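Local atomic coordinates of De novo designed switch protein caging a hemagglutinin binder (sCageHA267_1S) (PDB entry 7CBC), a protein that serves as a designed biosensor switch, a six-helix bundle that cages a hemagglutinin-binding segment and probably exposes it when the cage is opened. Residues R17-L22 / R212-L217; I277-A282 / E294-A299; A109-L114 / E179-E184; E24-A29 / R69-E74. One frame throughout, in Å; residues are numbered along the deposited sequence.

Contact 1: residues R17-L22 / R212-L217; sequences RLNIRL and RLNLEL
Asn19 and Asn214 meet between two parallel members of the designed six-helix bundle, helix 3-46 and helix 195-239, whose axes here come within 9.9 Å at 10° to each other. Both asparagines hold CG beside the backbone N and anti to the carbonyl carbon, yet the side chains cross at about a right angle and their amide planes stand 85° apart. Asn19 ND2 donates to Asn214 OD1 over 3.2 Å, with an N-H...O angle of 160°. The acceptor lies close to the amide plane of Asn19, whereas the donor sits above the carbonyl plane of Asn214. Asparagine suits this buried place because it offers a donor and an acceptor without a charge. The second halves of the amides are used too: Asn19 OD1 takes a hydrogen bond from Gln112 on helix 99-142, and Asn214 ND2 is bonded to Gln211. A leucine in place of Asn214 would probably leave Asn19 ND2 without this acceptor and Gln211 OE1 without its amide mate. Beside this polar network the interface turns apolar. Ile20 and Leu217 also cross at about a right angle, with Ile20 CG1 4.0 Å from Leu217 CD1 and 4.2 Å from Leu213 CD2. The same Leu217 methyl, CD1, rests against the opposite backbone, 3.6 Å from both Asn19 O and Ile20 N.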
loop_
_atom_site.group_PDB
_atom_site.type_symbol
_atom_site.label_atom_id
_atom_site.label_comp_id
_atom_site.label_asym_id
_atom_site.label_seq_id
_atom_site.Cartn_x
_atom_site.Cartn_y
_atom_site.Cartn_z
ATOM N N ARG A 17 5.575 9.171 5.672
ATOM C CA ARG A 17 4.308 9.269 6.396
ATOM C C ARG A 17 3.136 9.289 5.425
ATOM O O ARG A 17 2.144 8.566 5.599
ATOM C CB ARG A 17 4.302 10.525 7.272
ATOM C CG ARG A 17 3.050 10.698 8.148
ATOM C CD ARG A 17 2.665 9.412 8.882
ATOM N NE ARG A 17 3.662 8.960 9.851
ATOM C CZ ARG A 17 3.562 7.830 10.546
ATOM N NH1 ARG A 17 2.500 7.051 10.379
ATOM N NH2 ARG A 17 4.516 7.478 11.401
ATOM N N LEU A 18 3.244 10.118 4.390
ATOM C CA LEU A 18 2.216 10.192 3.367
ATOM C C LEU A 18 1.897 8.814 2.802
ATOM O O LEU A 18 0.726 8.442 2.660
ATOM C CB LEU A 18 2.687 11.127 2.261
ATOM C CG LEU A 18 1.708 11.268 1.102
ATOM C CD1 LEU A 18 1.651 12.744 0.773
ATOM C CD2 LEU A 18 2.149 10.460 -0.118
ATOM N N ASN A 19 2.939 8.049 2.464
ATOM C CA ASN A 19 2.758 6.721 1.897
ATOM C C ASN A 19 2.114 5.779 2.894
ATOM O O ASN A 19 1.215 5.013 2.531
ATOM C CB ASN A 19 4.101 6.177 1.427
ATOM C CG ASN A 19 4.655 6.962 0.268
ATOM O OD1 ASN A 19 3.895 7.470 -0.570
ATOM N ND2 ASN A 19 5.983 7.061 0.193
ATOM N N ILE A 20 2.529 5.852 4.160
ATOM C CA ILE A 20 1.880 5.063 5.206
ATOM C C ILE A 20 0.386 5.365 5.254
ATOM O O ILE A 20 -0.455 4.453 5.302
ATOM C CB ILE A 20 2.541 5.327 6.567
ATOM C CG1 ILE A 20 3.961 4.763 6.580
ATOM C CG2 ILE A 20 1.680 4.725 7.687
ATOM C CD1 ILE A 20 4.753 5.212 7.750
ATOM N N ARG A 21 0.031 6.651 5.272
ATOM C CA ARG A 21 -1.382 7.014 5.341
ATOM C C ARG A 21 -2.152 6.511 4.124
ATOM O O ARG A 21 -3.292 6.052 4.248
ATOM C CB ARG A 21 -1.523 8.524 5.469
ATOM C CG ARG A 21 -1.361 9.026 6.886
ATOM C CD ARG A 21 -1.224 10.537 6.895
ATOM N NE ARG A 21 -1.008 11.045 8.246
ATOM C CZ ARG A 21 -0.516 12.247 8.524
ATOM N NH1 ARG A 21 -0.185 13.068 7.539
ATOM N NH2 ARG A 21 -0.354 12.625 9.785
ATOM N N LEU A 22 -1.553 6.623 2.939
ATOM C CA LEU A 22 -2.169 6.135 1.715
ATOM C C LEU A 22 -2.369 4.623 1.757
ATOM O O LEU A 22 -3.435 4.113 1.361
ATOM C CB LEU A 22 -1.300 6.543 0.521
ATOM C CG LEU A 22 -1.653 5.998 -0.861
ATOM C CD1 LEU A 22 -3.093 6.343 -1.186
ATOM C CD2 LEU A 22 -0.704 6.556 -1.920
ATOM N N ARG A 212 12.674 1.166 1.338
ATOM C CA ARG A 212 12.391 -0.236 1.637
ATOM C C ARG A 212 11.048 -0.384 2.342
ATOM O O ARG A 212 10.286 -1.316 2.056
ATOM C CB ARG A 212 13.527 -0.810 2.497
ATOM C CG ARG A 212 13.853 -2.286 2.316
ATOM C CD ARG A 212 15.043 -2.692 3.221
ATOM N NE ARG A 212 16.317 -2.143 2.747
ATOM C CZ ARG A 212 17.149 -1.394 3.468
ATOM N NH1 ARG A 212 16.870 -1.096 4.736
ATOM N NH2 ARG A 212 18.275 -0.951 2.918
ATOM N N LEU A 213 10.739 0.530 3.265
ATOM C CA LEU A 213 9.461 0.473 3.968
ATOM C C LEU A 213 8.315 0.903 3.062
ATOM O O LEU A 213 7.233 0.315 3.115
ATOM C CB LEU A 213 9.501 1.335 5.236
ATOM C CG LEU A 213 8.326 1.235 6.235
ATOM C CD1 LEU A 213 8.761 1.616 7.635
ATOM C CD2 LEU A 213 7.145 2.117 5.833
ATOM N N ASN A 214 8.522 1.940 2.246
ATOM C CA ASN A 214 7.510 2.321 1.263
ATOM C C ASN A 214 7.142 1.140 0.368
ATOM O O ASN A 214 5.971 0.946 0.033
ATOM C CB ASN A 214 8.014 3.479 0.394
ATOM C CG ASN A 214 8.261 4.769 1.180
ATOM O OD1 ASN A 214 7.528 5.091 2.112
ATOM N ND2 ASN A 214 9.310 5.522 0.791
ATOM N N LEU A 215 8.137 0.362 -0.064
ATOM C CA LEU A 215 7.852 -0.758 -0.952
ATOM C C LEU A 215 7.200 -1.909 -0.197
ATOM O O LEU A 215 6.329 -2.592 -0.745
ATOM C CB LEU A 215 9.137 -1.220 -1.652
ATOM C CG LEU A 215 9.683 -0.260 -2.718
ATOM C CD1 LEU A 215 11.017 -0.764 -3.312
ATOM C CD2 LEU A 215 8.646 0.025 -3.829
ATOM N N GLU A 216 7.576 -2.121 1.067
ATOM C CA GLU A 216 6.940 -3.181 1.844
ATOM C C GLU A 216 5.467 -2.868 2.118
ATOM O O GLU A 216 4.638 -3.786 2.177
ATOM C CB GLU A 216 7.710 -3.404 3.143
ATOM C CG GLU A 216 7.207 -4.551 4.006
ATOM C CD GLU A 216 7.466 -5.917 3.399
ATOM O OE1 GLU A 216 8.278 -6.002 2.454
ATOM O OE2 GLU A 216 6.841 -6.905 3.866
ATOM N N LEU A 217 5.121 -1.585 2.270
ATOM C CA LEU A 217 3.713 -1.192 2.303
ATOM C C LEU A 217 2.937 -1.831 1.158
ATOM O O LEU A 217 1.890 -2.443 1.369
ATOM C CB LEU A 217 3.595 0.333 2.238
ATOM C CG LEU A 217 4.060 1.121 3.466
ATOM C CD1 LEU A 217 3.833 2.583 3.236
ATOM C CD2 LEU A 217 3.264 0.659 4.686
#

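Contact 2: residues I277-A282 / E294-A299; sequences IAAKIA and ELLKNA
Leu295 and Leu296 supply the bumps and Ala278, Ala279 and Ala282 the shallow surface that receives them, in a helical hairpin formed by helix 274-284 and helix 289-298. This hairpin belongs to the small C-terminal helical domain, probably the caged binder, whose disulfide Cys275-Cys301 ties the start of the first helix to the loop after the second. The segments run roughly antiparallel, at 144°, with their axes approaching to 10.1 Å. The three alanines present a low surface, and the longer, branched leucines reach across to it. Leu296 carries CG beside its backbone N, and its two methyls divide the work. CD2 rests against both Ala278 CB and Ala279 N, 3.9 Å from each, so that it leans on backbone as well as on a methyl. The other branch, Leu296 CD1, lies 4.2 Å from Ala279 CB. Ala306 and Ala309 of helix 303-315 also touch Leu296, a buried leucine in contact with both other helices of the domain. Leu295 takes the other course, with CG anti to the backbone N (chi1 174°), and touches Thr13 of helix 3-46 as well. Its CD2 presses on Ala282 CB at 3.5 Å, closer than the usual van der Waals separation of two methyl carbons.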
loop_
_atom_site.group_PDB
_atom_site.type_symbol
_atom_site.label_atom_id
_atom_site.label_comp_id
_atom_site.label_asym_id
_atom_site.label_seq_id
_atom_site.Cartn_x
_atom_site.Cartn_y
_atom_site.Cartn_z
ATOM N N ILE A 277 12.309 3.628 13.143
ATOM C CA ILE A 277 13.314 3.546 12.085
ATOM C C ILE A 277 13.850 4.933 11.757
ATOM O O ILE A 277 15.068 5.140 11.673
ATOM C CB ILE A 277 12.738 2.852 10.840
ATOM C CG1 ILE A 277 12.638 1.354 11.083
ATOM C CG2 ILE A 277 13.632 3.098 9.628
ATOM C CD1 ILE A 277 11.473 0.733 10.424
ATOM N N ALA A 278 12.950 5.906 11.578
ATOM C CA ALA A 278 13.389 7.281 11.368
ATOM C C ALA A 278 14.183 7.786 12.561
ATOM O O ALA A 278 15.207 8.460 12.395
ATOM C CB ALA A 278 12.189 8.192 11.105
ATOM N N ALA A 279 13.715 7.484 13.773
ATOM C CA ALA A 279 14.451 7.872 14.968
ATOM C C ALA A 279 15.869 7.325 14.936
ATOM O O ALA A 279 16.819 8.036 15.280
ATOM C CB ALA A 279 13.714 7.395 16.217
ATOM N N LYS A 280 16.039 6.072 14.508
ATOM C CA LYS A 280 17.384 5.504 14.436
ATOM C C LYS A 280 18.221 6.213 13.382
ATOM O O LYS A 280 19.379 6.576 13.634
ATOM C CB LYS A 280 17.326 4.007 14.146
ATOM C CG LYS A 280 18.682 3.333 14.247
ATOM C CD LYS A 280 18.615 1.832 13.958
ATOM C CE LYS A 280 20.023 1.220 13.970
ATOM N NZ LYS A 280 20.039 -0.251 13.745
ATOM N N ILE A 281 17.639 6.440 12.200
ATOM C CA ILE A 281 18.338 7.173 11.146
ATOM C C ILE A 281 18.790 8.548 11.643
ATOM O O ILE A 281 19.951 8.932 11.470
ATOM C CB ILE A 281 17.455 7.274 9.889
ATOM C CG1 ILE A 281 17.391 5.917 9.204
ATOM C CG2 ILE A 281 17.999 8.316 8.918
ATOM C CD1 ILE A 281 16.333 5.821 8.111
ATOM N N ALA A 282 17.891 9.301 12.290
ATOM C CA ALA A 282 18.263 10.641 12.748
ATOM C C ALA A 282 19.347 10.606 13.811
ATOM O O ALA A 282 20.169 11.524 13.887
ATOM C CB ALA A 282 17.047 11.376 13.296
ATOM N N GLU A 294 11.359 16.680 16.964
ATOM C CA GLU A 294 10.831 17.606 15.967
ATOM C C GLU A 294 10.713 16.926 14.609
ATOM O O GLU A 294 9.779 17.198 13.843
ATOM C CB GLU A 294 11.719 18.848 15.871
ATOM C CG GLU A 294 11.088 20.005 15.087
ATOM C CD GLU A 294 12.117 20.926 14.442
ATOM O OE1 GLU A 294 13.224 21.083 15.007
ATOM O OE2 GLU A 294 11.814 21.496 13.365
ATOM N N LEU A 295 11.657 16.036 14.293
ATOM C CA LEU A 295 11.613 15.347 13.016
ATOM C C LEU A 295 10.440 14.373 12.966
ATOM O O LEU A 295 9.748 14.281 11.948
ATOM C CB LEU A 295 12.934 14.625 12.783
ATOM C CG LEU A 295 13.098 13.719 11.567
ATOM C CD1 LEU A 295 13.426 14.524 10.299
ATOM C CD2 LEU A 295 14.197 12.721 11.850
ATOM N N LEU A 296 10.199 13.652 14.064
ATOM C CA LEU A 296 9.111 12.677 14.095
ATOM C C LEU A 296 7.751 13.369 14.109
ATOM O O LEU A 296 6.807 12.903 13.461
ATOM C CB LEU A 296 9.268 11.758 15.311
ATOM C CG LEU A 296 10.593 10.999 15.476
ATOM C CD1 LEU A 296 10.634 10.207 16.767
ATOM C CD2 LEU A 296 10.886 10.086 14.314
ATOM N N LYS A 297 7.630 14.482 14.844
ATOM C CA LYS A 297 6.366 15.213 14.885
ATOM C C LYS A 297 6.000 15.728 13.500
ATOM O O LYS A 297 4.860 15.581 13.047
ATOM C CB LYS A 297 6.461 16.364 15.895
ATOM C CG LYS A 297 5.352 17.415 15.778
ATOM C CD LYS A 297 5.546 18.583 16.758
ATOM C CE LYS A 297 6.840 19.377 16.493
ATOM N NZ LYS A 297 6.788 20.278 15.291
ATOM N N ASN A 298 6.973 16.314 12.799
ATOM C CA ASN A 298 6.736 16.819 11.451
ATOM C C ASN A 298 6.549 15.699 10.442
ATOM O O ASN A 298 6.004 15.943 9.360
ATOM C CB ASN A 298 7.896 17.714 11.006
ATOM C CG ASN A 298 8.000 18.977 11.830
ATOM O OD1 ASN A 298 7.007 19.456 12.382
ATOM N ND2 ASN A 298 9.203 19.528 11.914
ATOM N N ALA A 299 7.030 14.495 10.755
ATOM C CA ALA A 299 6.774 13.311 9.946
ATOM C C ALA A 299 5.488 12.595 10.362
ATOM O O ALA A 299 5.358 11.374 10.167
ATOM C CB ALA A 299 7.970 12.363 10.018
#

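Contact 3: residues A109-L114 / E179-E184; sequences AETQDL and ERIIEE
Ile181 and Glu110 both turn the main branch of the side chain beside the backbone N (CG1 of Ile181 at chi1 -76°, CG of Glu110 at chi1 -77°), which sets CG1 and CG on course across the gap between antiparallel neighbours of the six-helix bundle, helix 99-142 and helix 146-190. The axes lie 10.2 Å apart at 174°. Ile181 is the chief apolar side chain of this contact, and its branches find separate partners. CD1 meets Leu114 CD1 tip to tip at 3.6 Å, CG2 lies 3.7 Å from Thr111 OG1, a hydroxyl bonded to Ala107 O of its own helix, and CG1 is 3.8 Å from Glu110 OE1. An alanine in place of Ile181 would probably open a gap beside Leu114 and Thr111. Toward solvent, charged residues are suitable. Arg180, salt-bridged to Glu177, is also salt-bridged to Glu184, through a weak hydrogen bond from NH1 to OE2, and Glu110 OE1 joins the network through a long salt bridge of 3.8 Å to Arg180 NH2, near the guanidinium plane. A water spans this loose pair: it donates to Glu110 OE1 at 3.1 Å and accepts from Arg180 NH2 at 2.8 Å.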
loop_
_atom_site.group_PDB
_atom_site.type_symbol
_atom_site.label_atom_id
_atom_site.label_comp_id
_atom_site.label_asym_id
_atom_site.label_seq_id
_atom_site.Cartn_x
_atom_site.Cartn_y
_atom_site.Cartn_z
ATOM N N ALA A 109 12.413 12.624 -5.647
ATOM C CA ALA A 109 11.220 12.891 -6.442
ATOM C C ALA A 109 10.920 11.734 -7.381
ATOM O O ALA A 109 9.767 11.297 -7.481
ATOM C CB ALA A 109 11.380 14.197 -7.220
ATOM N N GLU A 110 11.937 11.218 -8.078
ATOM C CA GLU A 110 11.710 10.071 -8.957
ATOM C C GLU A 110 11.207 8.868 -8.183
ATOM O O GLU A 110 10.370 8.097 -8.679
ATOM C CB GLU A 110 12.994 9.671 -9.668
ATOM C CG GLU A 110 13.425 10.514 -10.833
ATOM C CD GLU A 110 14.651 9.908 -11.478
ATOM O OE1 GLU A 110 14.528 8.828 -12.101
ATOM O OE2 GLU A 110 15.745 10.482 -11.320
ATOM N N THR A 111 11.770 8.640 -6.999
ATOM C CA THR A 111 11.363 7.474 -6.229
ATOM C C THR A 111 9.920 7.619 -5.764
ATOM O O THR A 111 9.126 6.671 -5.859
ATOM C CB THR A 111 12.317 7.274 -5.047
ATOM O OG1 THR A 111 13.588 6.818 -5.530
ATOM C CG2 THR A 111 11.781 6.236 -4.125
ATOM N N GLN A 112 9.544 8.815 -5.308
ATOM C CA GLN A 112 8.173 8.997 -4.859
ATOM C C GLN A 112 7.185 8.855 -6.004
ATOM O O GLN A 112 6.078 8.359 -5.804
ATOM C CB GLN A 112 8.023 10.346 -4.169
ATOM C CG GLN A 112 6.638 10.632 -3.639
ATOM C CD GLN A 112 6.147 9.613 -2.626
ATOM O OE1 GLN A 112 6.857 8.676 -2.247
ATOM N NE2 GLN A 112 4.907 9.792 -2.183
ATOM N N ASP A 113 7.561 9.257 -7.214
ATOM C CA ASP A 113 6.643 9.055 -8.324
ATOM C C ASP A 113 6.456 7.571 -8.610
ATOM O O ASP A 113 5.346 7.141 -8.955
ATOM C CB ASP A 113 7.139 9.799 -9.559
ATOM C CG ASP A 113 6.152 9.737 -10.707
ATOM O OD1 ASP A 113 6.374 8.926 -11.627
ATOM O OD2 ASP A 113 5.155 10.492 -10.685
ATOM N N LEU A 114 7.513 6.767 -8.447
ATOM C CA LEU A 114 7.356 5.316 -8.570
ATOM C C LEU A 114 6.353 4.787 -7.556
ATOM O O LEU A 114 5.477 3.974 -7.889
ATOM C CB LEU A 114 8.695 4.609 -8.368
ATOM C CG LEU A 114 9.809 4.748 -9.393
ATOM C CD1 LEU A 114 10.974 3.883 -8.936
ATOM C CD2 LEU A 114 9.322 4.334 -10.775
ATOM N N GLU A 179 15.986 0.679 -6.974
ATOM C CA GLU A 179 17.401 0.373 -6.825
ATOM C C GLU A 179 18.220 0.989 -7.947
ATOM O O GLU A 179 19.344 1.447 -7.717
ATOM C CB GLU A 179 17.598 -1.136 -6.768
ATOM C CG GLU A 179 17.383 -1.667 -5.371
ATOM C CD GLU A 179 16.802 -3.054 -5.338
ATOM O OE1 GLU A 179 16.553 -3.640 -6.421
ATOM O OE2 GLU A 179 16.593 -3.553 -4.210
ATOM N N ARG A 180 17.671 1.024 -9.162
ATOM C CA ARG A 180 18.402 1.623 -10.272
ATOM C C ARG A 180 18.582 3.121 -10.061
ATOM O O ARG A 180 19.645 3.670 -10.372
ATOM C CB ARG A 180 17.692 1.325 -11.595
ATOM C CG ARG A 180 18.385 1.939 -12.802
ATOM C CD ARG A 180 17.421 2.199 -13.943
ATOM N NE ARG A 180 16.589 3.364 -13.652
ATOM C CZ ARG A 180 17.036 4.620 -13.625
ATOM N NH1 ARG A 180 18.310 4.886 -13.881
ATOM N NH2 ARG A 180 16.201 5.614 -13.338
ATOM N N ILE A 181 17.568 3.792 -9.509
ATOM C CA ILE A 181 17.697 5.206 -9.157
ATOM C C ILE A 181 18.821 5.397 -8.146
ATOM O O ILE A 181 19.671 6.284 -8.287
ATOM C CB ILE A 181 16.358 5.738 -8.611
ATOM C CG1 ILE A 181 15.358 5.973 -9.750
ATOM C CG2 ILE A 181 16.563 6.994 -7.758
ATOM C CD1 ILE A 181 13.901 5.860 -9.324
ATOM N N ILE A 182 18.841 4.553 -7.118
ATOM C CA ILE A 182 19.863 4.640 -6.089
ATOM C C ILE A 182 21.238 4.343 -6.674
ATOM O O ILE A 182 22.179 5.123 -6.501
ATOM C CB ILE A 182 19.517 3.696 -4.925
ATOM C CG1 ILE A 182 18.156 4.078 -4.344
ATOM C CG2 ILE A 182 20.599 3.776 -3.840
ATOM C CD1 ILE A 182 17.686 3.199 -3.209
ATOM N N GLU A 183 21.377 3.219 -7.378
ATOM C CA GLU A 183 22.690 2.830 -7.884
ATOM C C GLU A 183 23.251 3.873 -8.846
ATOM O O GLU A 183 24.456 4.148 -8.839
ATOM C CB GLU A 183 22.622 1.455 -8.544
ATOM C CG GLU A 183 23.920 1.030 -9.243
ATOM C CD GLU A 183 25.056 0.666 -8.279
ATOM O OE1 GLU A 183 24.781 0.461 -7.077
ATOM O OE2 GLU A 183 26.226 0.583 -8.724
ATOM N N GLU A 184 22.394 4.480 -9.667
ATOM C CA GLU A 184 22.840 5.585 -10.513
ATOM C C GLU A 184 23.374 6.745 -9.681
ATOM O O GLU A 184 24.433 7.310 -9.983
ATOM C CB GLU A 184 21.696 6.079 -11.384
ATOM C CG GLU A 184 22.082 7.180 -12.363
ATOM C CD GLU A 184 22.158 6.674 -13.782
ATOM O OE1 GLU A 184 23.289 6.395 -14.241
ATOM O OE2 GLU A 184 21.089 6.528 -14.436
HETATM O O HOH W 1 17.448 8.026 -12.626
#

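Contact 4: residues E24-A29 / R69-E74; sequences EALLEA and RRAEKE
Leu26 and Ala71 mark the closest backbone approach, CA to CA 6.5 Å, between segments of helix 3-46 and helix 50-93 that run antiparallel at 175° with axes 10.0 Å apart. The two helices are consecutive in the chain and joined by a short loop, a helical hairpin within the six-helix bundle. Small residues suit this face. Ala25, Ala29 and Ala71 each direct CB toward the facing helix, and their methyls meet side chains there. On the buried side, Ala71 CB rests 4.1 Å from Leu26 CD2 and equally far from Ala29 CB, so one methyl serves two partners a turn apart. Leucine suits position 26 because it is long enough to bridge to that methyl: its CG stands beside the backbone N (chi1 -69°), and the CD2 branch makes the contact. Glu74 and Arg70 line the outer margin and lay their polar tips against the alanine methyls of the facing helix. Glu74 is bent at chi2 (-89°), which turns CD aside; its OE2 lies 3.7 Å from Ala25 CB. Arg70, bent at chi2 and chi3, lays the edge of its guanidinium beside Ala29, though the very short approach there makes its exact placement doubtful. Glu28 OE1 stays 4.5 Å from Arg70 NH2 and well out of the guanidinium plane, an electrostatic neighbour at most, while its OE2 is salt-bridged to Arg32. In the bundle, Ala71 also touches Leu123 of helix 99-142, and Leu27 packs on Ala266 and Glu267 of helix 245-268.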
loop_
_atom_site.group_PDB
_atom_site.type_symbol
_atom_site.label_atom_id
_atom_site.label_comp_id
_atom_site.label_asym_id
_atom_site.label_seq_id
_atom_site.Cartn_x
_atom_site.Cartn_y
_atom_site.Cartn_z
ATOM N N GLU A 24 -2.707 2.800 4.429
ATOM C CA GLU A 24 -3.803 2.541 5.353
ATOM C C GLU A 24 -5.162 2.752 4.681
ATOM O O GLU A 24 -6.085 1.938 4.850
ATOM C CB GLU A 24 -3.633 3.421 6.591
ATOM C CG GLU A 24 -2.621 2.834 7.569
ATOM C CD GLU A 24 -2.023 3.862 8.509
ATOM O OE1 GLU A 24 -2.361 5.063 8.382
ATOM O OE2 GLU A 24 -1.229 3.464 9.386
ATOM N N ALA A 25 -5.287 3.812 3.878
ATOM C CA ALA A 25 -6.537 4.083 3.169
ATOM C C ALA A 25 -6.864 2.992 2.145
ATOM O O ALA A 25 -8.017 2.565 2.026
ATOM C CB ALA A 25 -6.450 5.440 2.481
ATOM N N LEU A 26 -5.865 2.568 1.363
ATOM C CA LEU A 26 -6.066 1.505 0.387
ATOM C C LEU A 26 -6.444 0.198 1.065
ATOM O O LEU A 26 -7.284 -0.555 0.557
ATOM C CB LEU A 26 -4.811 1.323 -0.452
ATOM C CG LEU A 26 -4.555 2.502 -1.392
ATOM C CD1 LEU A 26 -3.295 2.270 -2.214
ATOM C CD2 LEU A 26 -5.756 2.704 -2.292
ATOM N N LEU A 27 -5.834 -0.088 2.216
ATOM C CA LEU A 27 -6.245 -1.236 3.011
ATOM C C LEU A 27 -7.700 -1.110 3.455
ATOM O O LEU A 27 -8.473 -2.067 3.354
ATOM C CB LEU A 27 -5.330 -1.377 4.223
ATOM C CG LEU A 27 -5.627 -2.619 5.048
ATOM C CD1 LEU A 27 -5.204 -3.838 4.251
ATOM C CD2 LEU A 27 -4.902 -2.558 6.377
ATOM N N GLU A 28 -8.081 0.063 3.968
ATOM C CA GLU A 28 -9.461 0.292 4.375
ATOM C C GLU A 28 -10.419 0.025 3.216
ATOM O O GLU A 28 -11.384 -0.729 3.359
ATOM C CB GLU A 28 -9.627 1.719 4.891
ATOM C CG GLU A 28 -10.918 1.973 5.675
ATOM C CD GLU A 28 -12.129 2.300 4.786
ATOM O OE1 GLU A 28 -11.935 2.747 3.630
ATOM O OE2 GLU A 28 -13.280 2.103 5.250
ATOM N N ALA A 29 -10.154 0.636 2.058
ATOM C CA ALA A 29 -11.014 0.462 0.899
ATOM C C ALA A 29 -11.094 -0.992 0.475
ATOM O O ALA A 29 -12.144 -1.443 0.006
ATOM C CB ALA A 29 -10.505 1.314 -0.260
ATOM N N ARG A 69 -13.602 4.878 -6.735
ATOM C CA ARG A 69 -13.399 6.268 -7.134
ATOM C C ARG A 69 -12.898 7.122 -5.973
ATOM O O ARG A 69 -12.102 8.046 -6.178
ATOM C CB ARG A 69 -14.692 6.840 -7.715
ATOM C CG ARG A 69 -14.632 8.324 -8.026
ATOM C CD ARG A 69 -16.026 8.967 -8.123
ATOM N NE ARG A 69 -16.614 9.246 -6.810
ATOM C CZ ARG A 69 -16.154 10.163 -5.959
ATOM N NH1 ARG A 69 -15.095 10.897 -6.268
ATOM N NH2 ARG A 69 -16.751 10.345 -4.790
ATOM N N ARG A 70 -13.335 6.838 -4.750
ATOM C CA ARG A 70 -12.833 7.623 -3.631
ATOM C C ARG A 70 -11.414 7.194 -3.240
ATOM O O ARG A 70 -10.619 8.025 -2.792
ATOM C CB ARG A 70 -13.817 7.522 -2.463
ATOM C CG ARG A 70 -13.240 7.866 -1.119
ATOM C CD ARG A 70 -13.851 7.008 -0.039
ATOM N NE ARG A 70 -13.645 5.614 -0.391
ATOM C CZ ARG A 70 -12.470 4.989 -0.376
ATOM N NH1 ARG A 70 -11.335 5.611 0.013
ATOM N NH2 ARG A 70 -12.432 3.725 -0.757
ATOM N N ALA A 71 -11.053 5.922 -3.446
ATOM C CA ALA A 71 -9.659 5.512 -3.263
ATOM C C ALA A 71 -8.749 6.096 -4.339
ATOM O O ALA A 71 -7.585 6.402 -4.060
ATOM C CB ALA A 71 -9.541 3.983 -3.246
ATOM N N GLU A 72 -9.246 6.260 -5.570
ATOM C CA GLU A 72 -8.478 6.999 -6.571
ATOM C C GLU A 72 -8.241 8.440 -6.140
ATOM O O GLU A 72 -7.204 9.025 -6.473
ATOM C CB GLU A 72 -9.191 6.973 -7.920
ATOM C CG GLU A 72 -9.283 5.597 -8.516
ATOM C CD GLU A 72 -10.164 5.539 -9.754
ATOM O OE1 GLU A 72 -10.765 6.573 -10.135
ATOM O OE2 GLU A 72 -10.261 4.439 -10.335
ATOM N N LYS A 73 -9.196 9.020 -5.405
ATOM C CA LYS A 73 -9.054 10.383 -4.905
ATOM C C LYS A 73 -7.970 10.474 -3.837
ATOM O O LYS A 73 -7.218 11.449 -3.800
ATOM C CB LYS A 73 -10.396 10.873 -4.354
ATOM C CG LYS A 73 -10.403 12.302 -3.805
ATOM C CD LYS A 73 -10.240 13.328 -4.923
ATOM C CE LYS A 73 -10.673 14.727 -4.485
ATOM N NZ LYS A 73 -10.094 15.139 -3.168
ATOM N N GLU A 74 -7.885 9.479 -2.943
ATOM C CA GLU A 74 -6.814 9.479 -1.944
ATOM C C GLU A 74 -5.446 9.401 -2.607
ATOM O O GLU A 74 -4.485 10.011 -2.129
ATOM C CB GLU A 74 -6.987 8.315 -0.962
ATOM C CG GLU A 74 -8.280 8.329 -0.109
ATOM C CD GLU A 74 -8.124 9.100 1.201
ATOM O OE1 GLU A 74 -7.625 10.248 1.168
ATOM O OE2 GLU A 74 -8.489 8.554 2.268
#

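Contact 1 is the hub of the four. It shares helix 3-46 with contact 4, whose centre lies 14 Å away, and Leu22 CD1 packs on Glu74 O at 4.0 Å. Towards contact 3, Gln112 NE2 reaches Asn19 OD1 at 3.0 Å, tying the buried amides to helix 99-142. Contact 2 belongs to the C-terminal domain docked on the bundle: Arg17 NE meets Ala299 O at 3.0 Å, and Leu213 CD1 packs on Ile277 CD1. Along the chain, contacts 3 and 4 are nested within the loop closed by contact 1, and contact 2 follows. Contacts 2 and 3 do not touch, their nearest atoms about 12 Å apart.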